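Local coordinates for protein ATP-dependent helicase FUN30 (Saccharomyces cerevisiae S288c, PDB 5GN1) that remodels nucleosomes in an ATP-dependent manner and promotes DNA end resection at double-strand breaks, this chain being the C-terminal part of its ATPase domain, at residues T156-H161 / L218-S223; K195-D200 / N275-D280. All coordinates share one frame; numbering follows the deposited sequence.

Contact 1 (T156-H161 / L218-S223); sequences TDFELH and LEMVLS
M220 reaches out from helix 212-224 and sets its sulfur against two rings of helix 157-166, those of F158 and H161. The thioether meets F158 at the ring edge: SD of M220 lies 3.5 Å from CE1 of F158, on a line from the ring centre 75° off the ring normal, and CG of M220 is in the ring plane, 3.8 Å from CZ of F158. Toward the imidazole the approach is oblique, with M220 SD 3.5 Å from H161 NE2 and the methyl CE of M220 3.8 Å from the same nitrogen. CG anti to the backbone N in both (chi1 -167° in F158, 170° in H161) carries the rings out from helix 157-166 to M220. ND1 of H161 is hydrogen-bonded to the backbone N of L176, which fixes the turn of the imidazole. With M220 cut back to an alanine, both rings would probably lose their sulfur neighbour and a gap would open between the helices. W181 also touches M220. At the start of helix 157-166, T156 and E159 form a capping box: E159 N donates to T156 OG1 (3.0 Å), and T156 N to E159 OE1 (2.9 Å). With no hydrogen bond between the segments, this is a Met-aromatic contact joining two helices.

Contact 2 (K195-D200 / N275-D280); sequences KTIIVD and NVIIFD
I197, on the last turn of helix 185-200, lies against the side chain of N275 at the start of strand 275-278, the two side chains running alongside each other and pointing opposite ways. Of the three residues that meet here, I197 has the most surface buried. Its branch methyl CG2 packs on the amide nitrogen, 3.6 Å from N275 ND2, while the other branch follows the rest of the asparagine: CG1 of I197 is 3.9 Å from N275 OD1, and CD1 of I197 is 3.8 Å from N275 CB. I197 carries CG1 anti to its carbonyl carbon (chi1 -68°) and extends it further (chi2 169°), which brings CD1 forward to I277, where it points at the flank of the end methyl, 4.2 Å from I277 CD1. The buried ND2 of N275 is satisfied outside the two segments, by OE1 of E203 and the backbone O of K204, so the amide is held in place beside an aliphatic neighbour. I197 itself lies within a wider pi-type turn that ends the helix: K195 O accepts from V199 N and also from D200 N, the latter at 3.2 Å. I277 also packs on L190, L193 and L194 of helix 185-200, while V205 of strand 205-209 touches I197, N275 and I277; the helix thus covers one face of the parallel sheet, in which strand 275-278 runs between strands 205-209 and 304-311.

In the fold
Contacts 1 and 2 have centres about 20 Å apart, and their segments touch, L218 CD2 lying 4.1 Å from F279 CE1. Their segments alternate along the chain. Helix 185-200, which supplies one side of contact 2, also supports helix 212-224 of contact 1: L218 and V221 rest on its I187, which F279 also touches, and L222 and I277 both pack on L194. Contact 2 joins this helix to the parallel sheet of the RecA-like helicase C-terminal lobe, whereas contact 1 ties helix 212-224 of that lobe to helix 157-166, earlier in the chain. L222 and E219 in turn reach strand 256-260. Both contacts are structural packing within the C-terminal part of the ATPase domain.

Contact 1 (T156-H161 / L218-S223)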
loop_
_atom_site.group_PDB
_atom_site.type_symbol
_atom_site.label_atom_id
_atom_site.label_comp_id
_atom_site.label_asym_id
_atom_site.label_seq_id
_atom_site.Cartn_x
_atom_site.Cartn_y
_atom_site.Cartn_z
ATOM N N THR A 156 7.558 5.020 8.954
ATOM C CA THR A 156 7.076 5.811 7.829
ATOM C C THR A 156 6.354 7.057 8.334
ATOM O O THR A 156 5.935 7.136 9.490
ATOM C CB THR A 156 6.119 4.999 6.942
ATOM O OG1 THR A 156 4.869 4.795 7.635
ATOM C CG2 THR A 156 6.736 3.635 6.533
ATOM N N ASP A 157 6.203 8.039 7.437
ATOM C CA ASP A 157 5.436 9.223 7.787
ATOM C C ASP A 157 4.057 8.851 8.317
ATOM O O ASP A 157 3.593 9.430 9.304
ATOM C CB ASP A 157 5.308 10.171 6.588
ATOM C CG ASP A 157 6.572 10.965 6.332
ATOM O OD1 ASP A 157 7.441 11.015 7.233
ATOM O OD2 ASP A 157 6.687 11.549 5.235
ATOM N N PHE A 158 3.385 7.868 7.701
ATOM C CA PHE A 158 2.046 7.571 8.200
ATOM C C PHE A 158 2.091 6.841 9.534
ATOM O O PHE A 158 1.208 7.039 10.376
ATOM C CB PHE A 158 1.228 6.767 7.197
ATOM C CG PHE A 158 -0.229 6.728 7.551
ATOM C CD1 PHE A 158 -1.050 7.803 7.250
ATOM C CD2 PHE A 158 -0.754 5.665 8.263
ATOM C CE1 PHE A 158 -2.388 7.792 7.613
ATOM C CE2 PHE A 158 -2.097 5.645 8.620
ATOM C CZ PHE A 158 -2.906 6.711 8.300
ATOM N N GLU A 159 3.087 5.976 9.748
ATOM C CA GLU A 159 3.212 5.350 11.061
ATOM C C GLU A 159 3.525 6.399 12.120
ATOM O O GLU A 159 3.025 6.326 13.252
ATOM C CB GLU A 159 4.294 4.267 11.045
ATOM C CG GLU A 159 3.919 3.049 10.217
ATOM C CD GLU A 159 5.114 2.203 9.794
ATOM O OE1 GLU A 159 6.286 2.627 9.976
ATOM O OE2 GLU A 159 4.858 1.088 9.298
ATOM N N LEU A 160 4.346 7.386 11.773
ATOM C CA LEU A 160 4.681 8.407 12.760
ATOM C C LEU A 160 3.472 9.280 13.056
ATOM O O LEU A 160 3.247 9.665 14.207
ATOM C CB LEU A 160 5.875 9.234 12.282
ATOM C CG LEU A 160 7.179 8.458 12.410
ATOM C CD1 LEU A 160 8.252 8.972 11.466
ATOM C CD2 LEU A 160 7.670 8.457 13.860
ATOM N N HIS A 161 2.666 9.568 12.028
ATOM C CA HIS A 161 1.382 10.218 12.246
ATOM C C HIS A 161 0.516 9.428 13.225
ATOM O O HIS A 161 -0.068 10.001 14.155
ATOM C CB HIS A 161 0.647 10.405 10.924
ATOM C CG HIS A 161 -0.767 10.855 11.107
ATOM N ND1 HIS A 161 -1.086 12.103 11.600
ATOM C CD2 HIS A 161 -1.943 10.208 10.926
ATOM C CE1 HIS A 161 -2.399 12.218 11.679
ATOM N NE2 HIS A 161 -2.943 11.080 11.282
ATOM N N LEU A 218 -5.777 4.362 3.545
ATOM C CA LEU A 218 -7.085 4.497 2.910
ATOM C C LEU A 218 -8.167 4.816 3.921
ATOM O O LEU A 218 -9.155 5.470 3.575
ATOM C CB LEU A 218 -7.440 3.217 2.144
ATOM C CG LEU A 218 -6.753 2.981 0.806
ATOM C CD1 LEU A 218 -7.169 1.638 0.208
ATOM C CD2 LEU A 218 -7.070 4.119 -0.159
ATOM N N GLU A 219 -8.007 4.378 5.173
ATOM C CA GLU A 219 -9.023 4.690 6.171
ATOM C C GLU A 219 -9.161 6.202 6.350
ATOM O O GLU A 219 -10.277 6.725 6.450
ATOM C CB GLU A 219 -8.694 3.993 7.492
ATOM C CG GLU A 219 -8.826 2.463 7.429
ATOM C CD GLU A 219 -8.786 1.835 8.823
ATOM O OE1 GLU A 219 -8.882 2.591 9.802
ATOM O OE2 GLU A 219 -8.657 0.602 8.953
ATOM N N MET A 220 -8.039 6.933 6.337
ATOM C CA MET A 220 -8.123 8.387 6.448
ATOM C C MET A 220 -8.645 9.015 5.165
ATOM O O MET A 220 -9.418 9.979 5.219
ATOM C CB MET A 220 -6.764 8.979 6.815
ATOM C CG MET A 220 -6.265 8.535 8.171
ATOM S SD MET A 220 -5.023 9.696 8.778
ATOM C CE MET A 220 -6.052 11.134 9.083
ATOM N N VAL A 221 -8.232 8.483 4.010
ATOM C CA VAL A 221 -8.750 8.952 2.722
ATOM C C VAL A 221 -10.272 8.843 2.683
ATOM O O VAL A 221 -10.976 9.796 2.322
ATOM C CB VAL A 221 -8.101 8.159 1.568
ATOM C CG1 VAL A 221 -8.779 8.464 0.220
ATOM C CG2 VAL A 221 -6.597 8.429 1.479
ATOM N N LEU A 222 -10.806 7.669 3.042
ATOM C CA LEU A 222 -12.247 7.464 2.907
ATOM C C LEU A 222 -13.021 8.354 3.875
ATOM O O LEU A 222 -14.092 8.868 3.521
ATOM C CB LEU A 222 -12.595 5.978 3.094
ATOM C CG LEU A 222 -11.966 5.056 2.025
ATOM C CD1 LEU A 222 -12.338 3.579 2.200
ATOM C CD2 LEU A 222 -12.322 5.531 0.611
ATOM N N SER A 223 -12.469 8.589 5.074
ATOM C CA SER A 223 -13.091 9.501 6.027
ATOM C C SER A 223 -13.107 10.926 5.495
ATOM O O SER A 223 -14.121 11.628 5.607
ATOM C CB SER A 223 -12.356 9.436 7.367
ATOM O OG SER A 223 -12.886 10.374 8.294
#

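Contact 2 (K195-D200 / N275-D280)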
loop_
_atom_site.group_PDB
_atom_site.type_symbol
_atom_site.label_atom_id
_atom_site.label_comp_id
_atom_site.label_asym_id
_atom_site.label_seq_id
_atom_site.Cartn_x
_atom_site.Cartn_y
_atom_site.Cartn_z
ATOM N N LYS A 195 -16.344 8.181 -6.920
ATOM C CA LYS A 195 -17.477 9.061 -7.181
ATOM C C LYS A 195 -18.411 8.468 -8.236
ATOM O O LYS A 195 -19.638 8.495 -8.078
ATOM C CB LYS A 195 -16.995 10.450 -7.602
ATOM C CG LYS A 195 -18.146 11.457 -7.614
ATOM C CD LYS A 195 -17.873 12.696 -8.436
ATOM C CE LYS A 195 -19.189 13.373 -8.839
ATOM N NZ LYS A 195 -20.001 12.540 -9.785
ATOM N N THR A 196 -17.852 7.917 -9.310
ATOM C CA THR A 196 -18.678 7.246 -10.306
ATOM C C THR A 196 -19.478 6.102 -9.689
ATOM O O THR A 196 -20.694 6.011 -9.880
ATOM C CB THR A 196 -17.802 6.724 -11.444
ATOM O OG1 THR A 196 -17.170 7.830 -12.101
ATOM C CG2 THR A 196 -18.646 5.952 -12.435
ATOM N N ILE A 197 -18.808 5.216 -8.943
ATOM C CA ILE A 197 -19.460 4.012 -8.422
ATOM C C ILE A 197 -20.518 4.378 -7.392
ATOM O O ILE A 197 -21.643 3.856 -7.407
ATOM C CB ILE A 197 -18.408 3.065 -7.805
ATOM C CG1 ILE A 197 -17.486 2.483 -8.874
ATOM C CG2 ILE A 197 -19.075 1.956 -6.971
ATOM C CD1 ILE A 197 -16.280 1.772 -8.273
ATOM N N ILE A 198 -20.168 5.261 -6.467
ATOM C CA ILE A 198 -20.980 5.474 -5.275
ATOM C C ILE A 198 -22.019 6.568 -5.492
ATOM O O ILE A 198 -23.183 6.408 -5.123
ATOM C CB ILE A 198 -20.074 5.777 -4.064
ATOM C CG1 ILE A 198 -19.153 4.587 -3.785
ATOM C CG2 ILE A 198 -20.912 6.067 -2.820
ATOM C CD1 ILE A 198 -18.054 4.895 -2.787
ATOM N N VAL A 199 -21.632 7.686 -6.105
ATOM C CA VAL A 199 -22.575 8.781 -6.302
ATOM C C VAL A 199 -23.388 8.575 -7.575
ATOM O O VAL A 199 -24.620 8.642 -7.549
ATOM C CB VAL A 199 -21.835 10.131 -6.314
ATOM C CG1 VAL A 199 -22.830 11.289 -6.324
ATOM C CG2 VAL A 199 -20.924 10.242 -5.105
ATOM N N ASP A 200 -22.724 8.291 -8.699
ATOM C CA ASP A 200 -23.438 8.201 -9.972
ATOM C C ASP A 200 -24.137 6.851 -10.155
ATOM O O ASP A 200 -25.292 6.801 -10.586
ATOM C CB ASP A 200 -22.477 8.473 -11.127
ATOM C CG ASP A 200 -21.854 9.857 -11.055
ATOM O OD1 ASP A 200 -22.400 10.725 -10.341
ATOM O OD2 ASP A 200 -20.819 10.082 -11.721
ATOM N N ASN A 275 -18.568 -4.016 -7.824
ATOM C CA ASN A 275 -17.374 -3.319 -8.276
ATOM C C ASN A 275 -16.195 -3.745 -7.421
ATOM O O ASN A 275 -16.338 -3.974 -6.218
ATOM C CB ASN A 275 -17.533 -1.806 -8.210
ATOM C CG ASN A 275 -18.685 -1.324 -9.060
ATOM O OD1 ASN A 275 -18.518 -1.040 -10.249
ATOM N ND2 ASN A 275 -19.859 -1.233 -8.458
ATOM N N VAL A 276 -15.032 -3.853 -8.057
ATOM C CA VAL A 276 -13.809 -4.268 -7.389
ATOM C C VAL A 276 -12.690 -3.358 -7.876
ATOM O O VAL A 276 -12.525 -3.171 -9.084
ATOM C CB VAL A 276 -13.475 -5.751 -7.665
ATOM C CG1 VAL A 276 -12.103 -6.085 -7.061
ATOM C CG2 VAL A 276 -14.547 -6.671 -7.073
ATOM N N ILE A 277 -11.950 -2.768 -6.940
ATOM C CA ILE A 277 -10.791 -1.950 -7.246
ATOM C C ILE A 277 -9.577 -2.655 -6.676
ATOM O O ILE A 277 -9.518 -2.917 -5.467
ATOM C CB ILE A 277 -10.919 -0.532 -6.677
ATOM C CG1 ILE A 277 -12.166 0.150 -7.245
ATOM C CG2 ILE A 277 -9.667 0.274 -6.992
ATOM C CD1 ILE A 277 -12.375 1.526 -6.702
ATOM N N ILE A 278 -8.627 -2.985 -7.549
ATOM C CA ILE A 278 -7.355 -3.579 -7.150
ATOM C C ILE A 278 -6.407 -2.401 -6.988
ATOM O O ILE A 278 -5.974 -1.805 -7.980
ATOM C CB ILE A 278 -6.845 -4.581 -8.189
ATOM C CG1 ILE A 278 -7.902 -5.641 -8.482
ATOM C CG2 ILE A 278 -5.560 -5.259 -7.708
ATOM C CD1 ILE A 278 -8.184 -6.522 -7.316
ATOM N N PHE A 279 -6.135 -2.008 -5.736
ATOM C CA PHE A 279 -5.343 -0.798 -5.544
ATOM C C PHE A 279 -3.910 -1.014 -6.005
ATOM O O PHE A 279 -3.270 -0.082 -6.508
ATOM C CB PHE A 279 -5.391 -0.357 -4.087
ATOM C CG PHE A 279 -4.881 1.041 -3.852
ATOM C CD1 PHE A 279 -5.723 2.138 -4.004
ATOM C CD2 PHE A 279 -3.564 1.260 -3.463
ATOM C CE1 PHE A 279 -5.256 3.429 -3.790
ATOM C CE2 PHE A 279 -3.094 2.549 -3.228
ATOM C CZ PHE A 279 -3.943 3.633 -3.391
ATOM N N ASP A 280 -3.411 -2.239 -5.884
ATOM C CA ASP A 280 -2.057 -2.567 -6.308
ATOM C C ASP A 280 -2.057 -4.036 -6.684
ATOM O O ASP A 280 -2.603 -4.866 -5.949
ATOM C CB ASP A 280 -1.033 -2.264 -5.199
ATOM C CG ASP A 280 -1.455 -2.825 -3.838
ATOM O OD1 ASP A 280 -1.184 -4.021 -3.584
ATOM O OD2 ASP A 280 -2.077 -2.071 -3.040
#